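Local coordinates for cystathionine beta-lyase family protein, YNBB B.subtilis ortholog (Clostridium acetobutylicum, PDB 3HVY), which probably acts as a pyridoxal-phosphate-dependent carbon-sulfur lyase of the methionine gamma-lyase family, and may take part in aluminium resistance, at residues D[91-99]-D[278-286]; D[184-192]-D[394-404]. One frame throughout, in Å; residues are numbered along the deposited sequence.

Interaction 1: D[91-99]-D[278-286]; sequences SAFVRPHFV and GECGSTFGV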
loop_
_atom_site.group_PDB
_atom_site.type_symbol
_atom_site.label_atom_id
_atom_site.label_comp_id
_atom_site.label_asym_id
_atom_site.label_seq_id
_atom_site.Cartn_x
_atom_site.Cartn_y
_atom_site.Cartn_z
ATOM N N SER D 91 -11.090 21.575 16.889
ATOM C CA SER D 91 -10.062 20.715 16.328
ATOM C C SER D 91 -10.442 19.260 16.290
ATOM O O SER D 91 -11.406 18.813 16.932
ATOM C CB SER D 91 -8.770 20.785 17.167
ATOM O OG SER D 91 -8.472 22.092 17.487
ATOM N N ALA D 92 -9.605 18.515 15.572
ATOM C CA ALA D 92 -9.738 17.073 15.461
ATOM C C ALA D 92 -8.383 16.547 15.082
ATOM O O ALA D 92 -7.532 17.288 14.546
ATOM C CB ALA D 92 -10.827 16.618 14.453
ATOM N N PHE D 93 -8.209 15.263 15.360
ATOM C CA PHE D 93 -6.951 14.534 15.236
ATOM C C PHE D 93 -7.325 13.097 14.886
ATOM O O PHE D 93 -7.783 12.323 15.748
ATOM C CB PHE D 93 -6.190 14.626 16.544
ATOM C CG PHE D 93 -4.887 13.858 16.576
ATOM C CD1 PHE D 93 -3.754 14.315 15.906
ATOM C CD2 PHE D 93 -4.797 12.690 17.288
ATOM C CE1 PHE D 93 -2.576 13.652 15.975
ATOM C CE2 PHE D 93 -3.599 12.001 17.320
ATOM C CZ PHE D 93 -2.478 12.510 16.682
ATOM N N VAL D 94 -7.168 12.786 13.605
ATOM C CA VAL D 94 -7.538 11.534 13.015
ATOM C C VAL D 94 -6.276 10.900 12.449
ATOM O O VAL D 94 -5.532 11.523 11.647
ATOM C CB VAL D 94 -8.542 11.757 11.857
ATOM C CG1 VAL D 94 -9.074 10.392 11.349
ATOM C CG2 VAL D 94 -9.650 12.737 12.254
ATOM N N ARG D 95 -6.002 9.663 12.862
ATOM C CA ARG D 95 -4.750 9.040 12.494
ATOM C C ARG D 95 -4.920 7.560 12.390
ATOM O O ARG D 95 -5.673 6.939 13.170
ATOM C CB ARG D 95 -3.678 9.288 13.550
ATOM C CG ARG D 95 -3.227 10.712 13.707
ATOM C CD ARG D 95 -2.419 11.188 12.514
ATOM N NE ARG D 95 -1.864 12.531 12.700
ATOM C CZ ARG D 95 -2.543 13.659 12.540
ATOM N NH1 ARG D 95 -3.818 13.632 12.214
ATOM N NH2 ARG D 95 -1.936 14.822 12.728
ATOM N N PRO D 96 -4.215 6.947 11.433
ATOM C CA PRO D 96 -4.194 5.472 11.308
ATOM C C PRO D 96 -3.313 4.859 12.422
ATOM O O PRO D 96 -3.359 3.658 12.713
ATOM C CB PRO D 96 -3.530 5.265 9.937
ATOM C CG PRO D 96 -2.577 6.438 9.846
ATOM C CD PRO D 96 -3.372 7.590 10.418
ATOM N N HIS D 97 -2.522 5.701 13.064
ATOM C CA HIS D 97 -1.607 5.245 14.102
ATOM C C HIS D 97 -2.284 4.720 15.357
ATOM O O HIS D 97 -1.629 4.037 16.178
ATOM C CB HIS D 97 -0.629 6.354 14.486
ATOM C CG HIS D 97 0.067 6.981 13.310
ATOM N ND1 HIS D 97 1.426 6.872 13.097
ATOM C CD2 HIS D 97 -0.421 7.721 12.274
ATOM C CE1 HIS D 97 1.739 7.498 11.968
ATOM N NE2 HIS D 97 0.642 8.031 11.457
ATOM N N PHE D 98 -3.535 5.092 15.609
ATOM C CA PHE D 98 -4.209 4.540 16.780
ATOM C C PHE D 98 -4.479 3.053 16.488
ATOM O O PHE D 98 -4.992 2.700 15.427
ATOM C CB PHE D 98 -5.519 5.216 17.067
ATOM C CG PHE D 98 -5.425 6.648 17.553
ATOM C CD1 PHE D 98 -5.045 6.946 18.842
ATOM C CD2 PHE D 98 -5.795 7.689 16.705
ATOM C CE1 PHE D 98 -5.035 8.223 19.281
ATOM C CE2 PHE D 98 -5.781 8.999 17.159
ATOM C CZ PHE D 98 -5.408 9.258 18.405
ATOM N N VAL D 99 -4.143 2.194 17.441
ATOM C CA VAL D 99 -4.214 0.764 17.229
ATOM C C VAL D 99 -5.615 0.218 17.427
ATOM O O VAL D 99 -5.907 -0.877 16.936
ATOM C CB VAL D 99 -3.176 -0.014 18.111
ATOM C CG1 VAL D 99 -1.764 0.420 17.765
ATOM C CG2 VAL D 99 -3.420 0.080 19.646
ATOM N N GLY D 278 0.937 16.278 16.802
ATOM C CA GLY D 278 0.522 15.777 15.532
ATOM C C GLY D 278 1.201 16.365 14.328
ATOM O O GLY D 278 0.760 16.137 13.201
ATOM N N GLU D 279 2.318 17.040 14.564
ATOM C CA GLU D 279 3.093 17.712 13.524
ATOM C C GLU D 279 3.889 16.705 12.720
ATOM O O GLU D 279 4.250 16.970 11.582
ATOM C CB GLU D 279 4.062 18.714 14.169
ATOM C CG GLU D 279 3.348 19.822 14.979
ATOM C CD GLU D 279 2.573 20.758 14.077
ATOM O OE1 GLU D 279 3.225 21.542 13.347
ATOM O OE2 GLU D 279 1.315 20.703 14.088
ATOM N N CYS D 280 4.212 15.568 13.335
ATOM C CA CYS D 280 4.836 14.494 12.601
ATOM C C CYS D 280 3.902 13.328 12.523
ATOM O O CYS D 280 3.082 13.098 13.437
ATOM C CB CYS D 280 6.109 14.028 13.281
ATOM S SG CYS D 280 7.417 15.244 13.127
ATOM N N GLY D 281 4.085 12.544 11.467
ATOM C CA GLY D 281 3.324 11.307 11.339
ATOM C C GLY D 281 2.834 11.078 9.939
ATOM O O GLY D 281 1.739 11.515 9.627
ATOM N N SER D 282 3.622 10.370 9.118
ATOM C CA SER D 282 3.147 10.041 7.787
ATOM C C SER D 282 2.031 8.980 7.903
ATOM O O SER D 282 1.863 8.348 8.956
ATOM C CB SER D 282 4.271 9.570 6.883
ATOM O OG SER D 282 4.969 8.540 7.521
ATOM N N THR D 283 1.327 8.758 6.793
ATOM C CA THR D 283 0.036 8.083 6.860
ATOM C C THR D 283 -0.100 6.866 5.960
ATOM O O THR D 283 -1.190 6.415 5.672
ATOM C CB THR D 283 -1.097 9.090 6.671
ATOM O OG1 THR D 283 -0.890 9.833 5.453
ATOM C CG2 THR D 283 -1.095 10.071 7.862
ATOM N N PHE D 284 1.029 6.304 5.550
ATOM C CA PHE D 284 1.036 4.981 4.917
ATOM C C PHE D 284 0.183 4.805 3.659
ATOM O O PHE D 284 -0.091 3.684 3.290
ATOM C CB PHE D 284 0.650 3.923 5.958
ATOM C CG PHE D 284 1.365 4.076 7.276
ATOM C CD1 PHE D 284 2.694 3.722 7.396
ATOM C CD2 PHE D 284 0.716 4.603 8.367
ATOM C CE1 PHE D 284 3.357 3.865 8.618
ATOM C CE2 PHE D 284 1.376 4.759 9.592
ATOM C CZ PHE D 284 2.715 4.395 9.700
ATOM N N GLY D 285 -0.196 5.894 2.992
ATOM C CA GLY D 285 -1.078 5.849 1.832
ATOM C C GLY D 285 -2.552 5.565 2.148
ATOM O O GLY D 285 -3.329 5.294 1.247
ATOM N N VAL D 286 -2.964 5.636 3.413
ATOM C CA VAL D 286 -4.362 5.359 3.754
ATOM C C VAL D 286 -5.365 6.501 3.511
ATOM O O VAL D 286 -6.567 6.308 3.696
ATOM C CB VAL D 286 -4.518 4.838 5.212
ATOM C CG1 VAL D 286 -3.558 3.706 5.436
ATOM C CG2 VAL D 286 -4.354 5.976 6.285
HETATM O O HOH W 1 0.558 12.279 14.261
#
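The guanidinium of Arg95 carries Phe93 CE1 over the centre of one face and receives Gly278 O at its edge. That carbonyl lies in the guanidinium plane, and Arg95 NH2 meets Gly278 O on a lone pair at 3.0 Å, with an N-H...O angle of 144°. Two further partners fix the rotation of the group: NH1 turns back to Val94 O, while a water accepts from Arg95 NE at 2.9 Å and donates to Cys280 O at 2.8 Å. The first torsion of Arg95 lays CG against a face of the Phe93 ring, and the bend at chi2 (-70°) then brings the guanidinium beneath Phe93 CE1. Gly278 fits closely here, its CA 3.8 Å from Phe93 CE1.

His97 marks the other end of the contact. Phe284 CE2 sits over one face of the imidazole, toward its rim and 3.6 Å from His97 CE1, with the two ring planes inclined at 48°. Ser282 O comes to the imidazole edge, where His97 NE2 makes a weak hydrogen bond of 2.8 Å to Ser282 O. Pro96 packs beside it, its CG at the edge of the Phe284 ring and its CB 3.8 Å from Val286 CG2. The type I' turn from Thr283 to Val286 presents both of these apolar groups to the proline.

Phe284 also stacks on Phe284 of the second subunit, so this patch forms part of a subunit interface. Arg95 has a salt bridge to Asp80 of helix 74-87, a helix that also packs against Val94, whereas Phe93 rests on helix 261-271. Strand 91-95 is the outermost strand of the seven-stranded sheet within this chain, paired with strand 255-259, and segment 278-286 runs past it as the loop leading into helix 287-317.

Interaction 2: D[184-192]-D[394-404]; sequences RSTGYGWRK and DAPIREPYIGY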
loop_
_atom_site.group_PDB
_atom_site.type_symbol
_atom_site.label_atom_id
_atom_site.label_comp_id
_atom_site.label_asym_id
_atom_site.label_seq_id
_atom_site.Cartn_x
_atom_site.Cartn_y
_atom_site.Cartn_z
ATOM N N ARG D 184 -21.046 6.859 25.948
ATOM C CA ARG D 184 -22.308 6.923 25.208
ATOM C C ARG D 184 -22.950 5.536 25.047
ATOM O O ARG D 184 -24.117 5.329 25.387
ATOM C CB ARG D 184 -22.067 7.575 23.850
ATOM C CG ARG D 184 -23.285 7.654 22.962
ATOM C CD ARG D 184 -22.957 8.494 21.692
ATOM N NE ARG D 184 -24.094 8.549 20.809
ATOM C CZ ARG D 184 -24.105 9.193 19.640
ATOM N NH1 ARG D 184 -23.025 9.836 19.198
ATOM N NH2 ARG D 184 -25.191 9.165 18.904
ATOM N N SER D 185 -22.172 4.587 24.527
ATOM C CA SER D 185 -22.641 3.218 24.325
ATOM C C SER D 185 -22.501 2.358 25.594
ATOM O O SER D 185 -21.441 2.319 26.212
ATOM C CB SER D 185 -21.856 2.594 23.163
ATOM O OG SER D 185 -22.327 1.309 22.861
ATOM N N THR D 186 -23.573 1.684 26.002
ATOM C CA THR D 186 -23.520 0.792 27.158
ATOM C C THR D 186 -22.542 -0.329 26.825
ATOM O O THR D 186 -22.368 -0.714 25.661
ATOM C CB THR D 186 -24.907 0.106 27.371
ATOM O OG1 THR D 186 -25.914 1.110 27.526
ATOM C CG2 THR D 186 -24.910 -0.906 28.535
ATOM N N GLY D 187 -21.894 -0.916 27.795
ATOM C CA GLY D 187 -21.119 -2.102 27.358
ATOM C C GLY D 187 -21.935 -3.398 27.462
ATOM O O GLY D 187 -23.018 -3.564 26.888
ATOM N N TYR D 188 -21.409 -4.321 28.241
ATOM C CA TYR D 188 -22.096 -5.558 28.458
ATOM C C TYR D 188 -23.072 -5.387 29.606
ATOM O O TYR D 188 -22.797 -5.823 30.715
ATOM C CB TYR D 188 -21.110 -6.677 28.789
ATOM C CG TYR D 188 -20.290 -7.196 27.635
ATOM C CD1 TYR D 188 -20.747 -7.111 26.320
ATOM C CD2 TYR D 188 -19.086 -7.850 27.873
ATOM C CE1 TYR D 188 -20.015 -7.614 25.283
ATOM C CE2 TYR D 188 -18.338 -8.372 26.836
ATOM C CZ TYR D 188 -18.807 -8.257 25.541
ATOM O OH TYR D 188 -18.065 -8.775 24.510
ATOM N N GLY D 189 -24.215 -4.774 29.367
ATOM C CA GLY D 189 -25.212 -4.705 30.428
ATOM C C GLY D 189 -26.613 -4.909 29.898
ATOM O O GLY D 189 -26.816 -5.475 28.829
ATOM N N TRP D 190 -27.584 -4.469 30.668
ATOM C CA TRP D 190 -28.945 -4.501 30.227
ATOM C C TRP D 190 -29.479 -3.103 30.527
ATOM O O TRP D 190 -30.296 -2.915 31.398
ATOM C CB TRP D 190 -29.724 -5.622 30.909
ATOM C CG TRP D 190 -31.067 -5.852 30.305
ATOM C CD1 TRP D 190 -32.261 -5.418 30.791
ATOM C CD2 TRP D 190 -31.363 -6.529 29.061
ATOM N NE1 TRP D 190 -33.278 -5.807 29.964
ATOM C CE2 TRP D 190 -32.758 -6.491 28.891
ATOM C CE3 TRP D 190 -30.582 -7.147 28.078
ATOM C CZ2 TRP D 190 -33.396 -7.060 27.776
ATOM C CZ3 TRP D 190 -31.214 -7.726 26.989
ATOM C CH2 TRP D 190 -32.591 -7.686 26.847
ATOM N N ARG D 191 -28.975 -2.126 29.770
ATOM C CA ARG D 191 -29.300 -0.711 29.956
ATOM C C ARG D 191 -29.154 -0.080 28.599
ATOM O O ARG D 191 -28.168 -0.337 27.900
ATOM C CB ARG D 191 -28.321 -0.015 30.926
ATOM N N LYS D 192 -30.130 0.710 28.202
ATOM C CA LYS D 192 -30.050 1.429 26.941
ATOM C C LYS D 192 -28.903 2.469 26.934
ATOM O O LYS D 192 -28.660 3.163 27.921
ATOM C CB LYS D 192 -31.364 2.125 26.661
ATOM C CG LYS D 192 -32.510 1.142 26.353
ATOM C CD LYS D 192 -33.805 1.837 25.905
ATOM C CE LYS D 192 -34.535 2.530 27.047
ATOM N NZ LYS D 192 -35.271 3.675 26.481
ATOM N N ASP D 394 -20.981 -10.824 19.981
ATOM C CA ASP D 394 -20.164 -11.305 21.097
ATOM C C ASP D 394 -20.971 -11.365 22.363
ATOM O O ASP D 394 -22.049 -10.762 22.453
ATOM C CB ASP D 394 -18.926 -10.433 21.312
ATOM C CG ASP D 394 -19.236 -8.940 21.291
ATOM O OD1 ASP D 394 -19.275 -8.323 20.199
ATOM O OD2 ASP D 394 -19.390 -8.372 22.376
ATOM N N ALA D 395 -20.440 -12.075 23.367
ATOM C CA ALA D 395 -21.146 -12.254 24.604
ATOM C C ALA D 395 -20.266 -12.883 25.652
ATOM O O ALA D 395 -19.584 -13.854 25.368
ATOM C CB ALA D 395 -22.372 -13.168 24.377
ATOM N N PRO D 396 -20.289 -12.343 26.864
ATOM C CA PRO D 396 -19.758 -13.145 27.978
ATOM C C PRO D 396 -20.700 -14.274 28.307
ATOM O O PRO D 396 -21.921 -14.110 28.260
ATOM C CB PRO D 396 -19.744 -12.164 29.134
ATOM C CG PRO D 396 -20.764 -11.162 28.804
ATOM C CD PRO D 396 -20.745 -11.021 27.310
ATOM N N ILE D 397 -20.158 -15.431 28.680
ATOM C CA ILE D 397 -21.012 -16.566 28.985
ATOM C C ILE D 397 -21.355 -16.515 30.470
ATOM O O ILE D 397 -20.584 -16.977 31.318
ATOM C CB ILE D 397 -20.353 -17.903 28.606
ATOM C CG1 ILE D 397 -19.981 -17.908 27.119
ATOM C CG2 ILE D 397 -21.300 -19.058 28.846
ATOM C CD1 ILE D 397 -21.219 -17.954 26.224
ATOM N N ARG D 398 -22.495 -15.897 30.765
ATOM C CA ARG D 398 -23.030 -15.835 32.130
ATOM C C ARG D 398 -24.507 -15.526 32.029
ATOM O O ARG D 398 -24.963 -14.884 31.039
ATOM C CB ARG D 398 -22.352 -14.748 32.952
ATOM C CG ARG D 398 -22.127 -13.424 32.221
ATOM C CD ARG D 398 -21.855 -12.317 33.218
ATOM N NE ARG D 398 -20.836 -11.357 32.781
ATOM C CZ ARG D 398 -21.057 -10.134 32.282
ATOM N NH1 ARG D 398 -22.289 -9.640 32.090
ATOM N NH2 ARG D 398 -20.015 -9.381 31.958
ATOM N N GLU D 399 -25.241 -15.982 33.034
ATOM C CA GLU D 399 -26.695 -15.721 33.179
ATOM C C GLU D 399 -26.882 -14.236 33.120
ATOM O O GLU D 399 -26.008 -13.508 33.541
ATOM C CB GLU D 399 -27.248 -16.245 34.523
ATOM C CG GLU D 399 -27.587 -17.739 34.539
ATOM N N PRO D 400 -27.975 -13.764 32.503
ATOM C CA PRO D 400 -29.017 -14.511 31.838
ATOM C C PRO D 400 -28.739 -14.683 30.321
ATOM O O PRO D 400 -29.683 -14.710 29.539
ATOM C CB PRO D 400 -30.246 -13.639 32.088
ATOM C CG PRO D 400 -29.677 -12.231 32.080
ATOM C CD PRO D 400 -28.229 -12.312 32.443
ATOM N N TYR D 401 -27.458 -14.770 29.933
ATOM C CA TYR D 401 -27.052 -15.127 28.549
ATOM C C TYR D 401 -27.581 -14.157 27.505
ATOM O O TYR D 401 -28.293 -14.525 26.565
ATOM C CB TYR D 401 -27.434 -16.576 28.216
ATOM C CG TYR D 401 -26.928 -17.532 29.287
ATOM C CD1 TYR D 401 -25.577 -17.820 29.389
ATOM C CD2 TYR D 401 -27.791 -18.049 30.248
ATOM C CE1 TYR D 401 -25.092 -18.649 30.412
ATOM C CE2 TYR D 401 -27.328 -18.849 31.270
ATOM C CZ TYR D 401 -25.978 -19.159 31.345
ATOM O OH TYR D 401 -25.530 -20.001 32.351
ATOM N N ILE D 402 -27.167 -12.911 27.702
ATOM C CA ILE D 402 -27.456 -11.848 26.803
ATOM C C ILE D 402 -26.403 -11.867 25.742
ATOM O O ILE D 402 -25.205 -11.966 26.021
ATOM C CB ILE D 402 -27.373 -10.499 27.513
ATOM C CG1 ILE D 402 -28.452 -10.387 28.607
ATOM C CG2 ILE D 402 -27.485 -9.355 26.473
ATOM C CD1 ILE D 402 -28.149 -9.404 29.706
ATOM N N GLY D 403 -26.834 -11.713 24.493
ATOM C CA GLY D 403 -25.897 -11.590 23.406
ATOM C C GLY D 403 -25.962 -10.230 22.753
ATOM O O GLY D 403 -27.031 -9.573 22.726
ATOM N N TYR D 404 -24.838 -9.826 22.160
ATOM C CA TYR D 404 -24.748 -8.500 21.589
ATOM C C TYR D 404 -24.377 -8.592 20.136
ATOM O O TYR D 404 -23.341 -9.150 19.809
ATOM C CB TYR D 404 -23.740 -7.664 22.367
ATOM C CG TYR D 404 -24.048 -7.621 23.845
ATOM C CD1 TYR D 404 -24.800 -6.605 24.399
ATOM C CD2 TYR D 404 -23.605 -8.613 24.674
ATOM C CE1 TYR D 404 -25.085 -6.599 25.764
ATOM C CE2 TYR D 404 -23.895 -8.614 25.996
ATOM C CZ TYR D 404 -24.640 -7.600 26.542
ATOM O OH TYR D 404 -24.931 -7.603 27.914
#
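Tyr188 packs under Pro396 and against the face of Tyr404, and its hydroxyl reaches Asp394. Pro396 CD stands over the centre of one ring face, a CH-pi contact 3.6 Å from the Tyr188 centroid. Tyr188 CD1 lies over a face of Tyr404, toward its rim, and the two rings are inclined at 33°. At the edge of the Tyr188 ring, Tyr188 OH donates to Asp394 OD2 over 2.5 Å, meeting the carboxylate on its anti side, 32° out of plane. A chi1 of 46° tucks the Asp394 carboxylate over its own backbone and turns it to that hydroxyl. Tyr404 OH, in this same close-packed part, lies 3.0 Å from Gly189 O.

Packing is looser toward the solvent side. Trp190 CE3 touches Ile402 CD1 at 3.7 Å, and exposed Arg398 only skirts Tyr188, its NE being bound to Asp374.

Tyr188 centres an inverse gamma turn in the loop after strand 177-183, while Asp394 and Tyr404 pair on adjacent antiparallel strands. A loop from the large parallel-rich sheet thus meets the smaller antiparallel sheet, an arrangement consistent with the two-domain architecture of fold-type I pyridoxal-phosphate enzymes.

How the interactions relate
Interactions 1 and 2 lie on opposite sides of the chain's centre, their own centres 33 Å apart and their nearest atoms about 15 Å apart. Along the chain the segments alternate: 91-99, 184-192, 278-286, 394-404. The seven-stranded sheet relates them, since strand 91-95 of interaction 1 is at its edge and the loop 184-192 of interaction 2 follows its inner strand 177-183. Each ties that sheet to something different: interaction 1 to the segment leading into the long helix 287-317, beside a neighbouring subunit, and interaction 2 to the five-stranded antiparallel sheet, where no other chain touches. One therefore belongs to the assembly side, the other to the joining of two sheets within a single subunit.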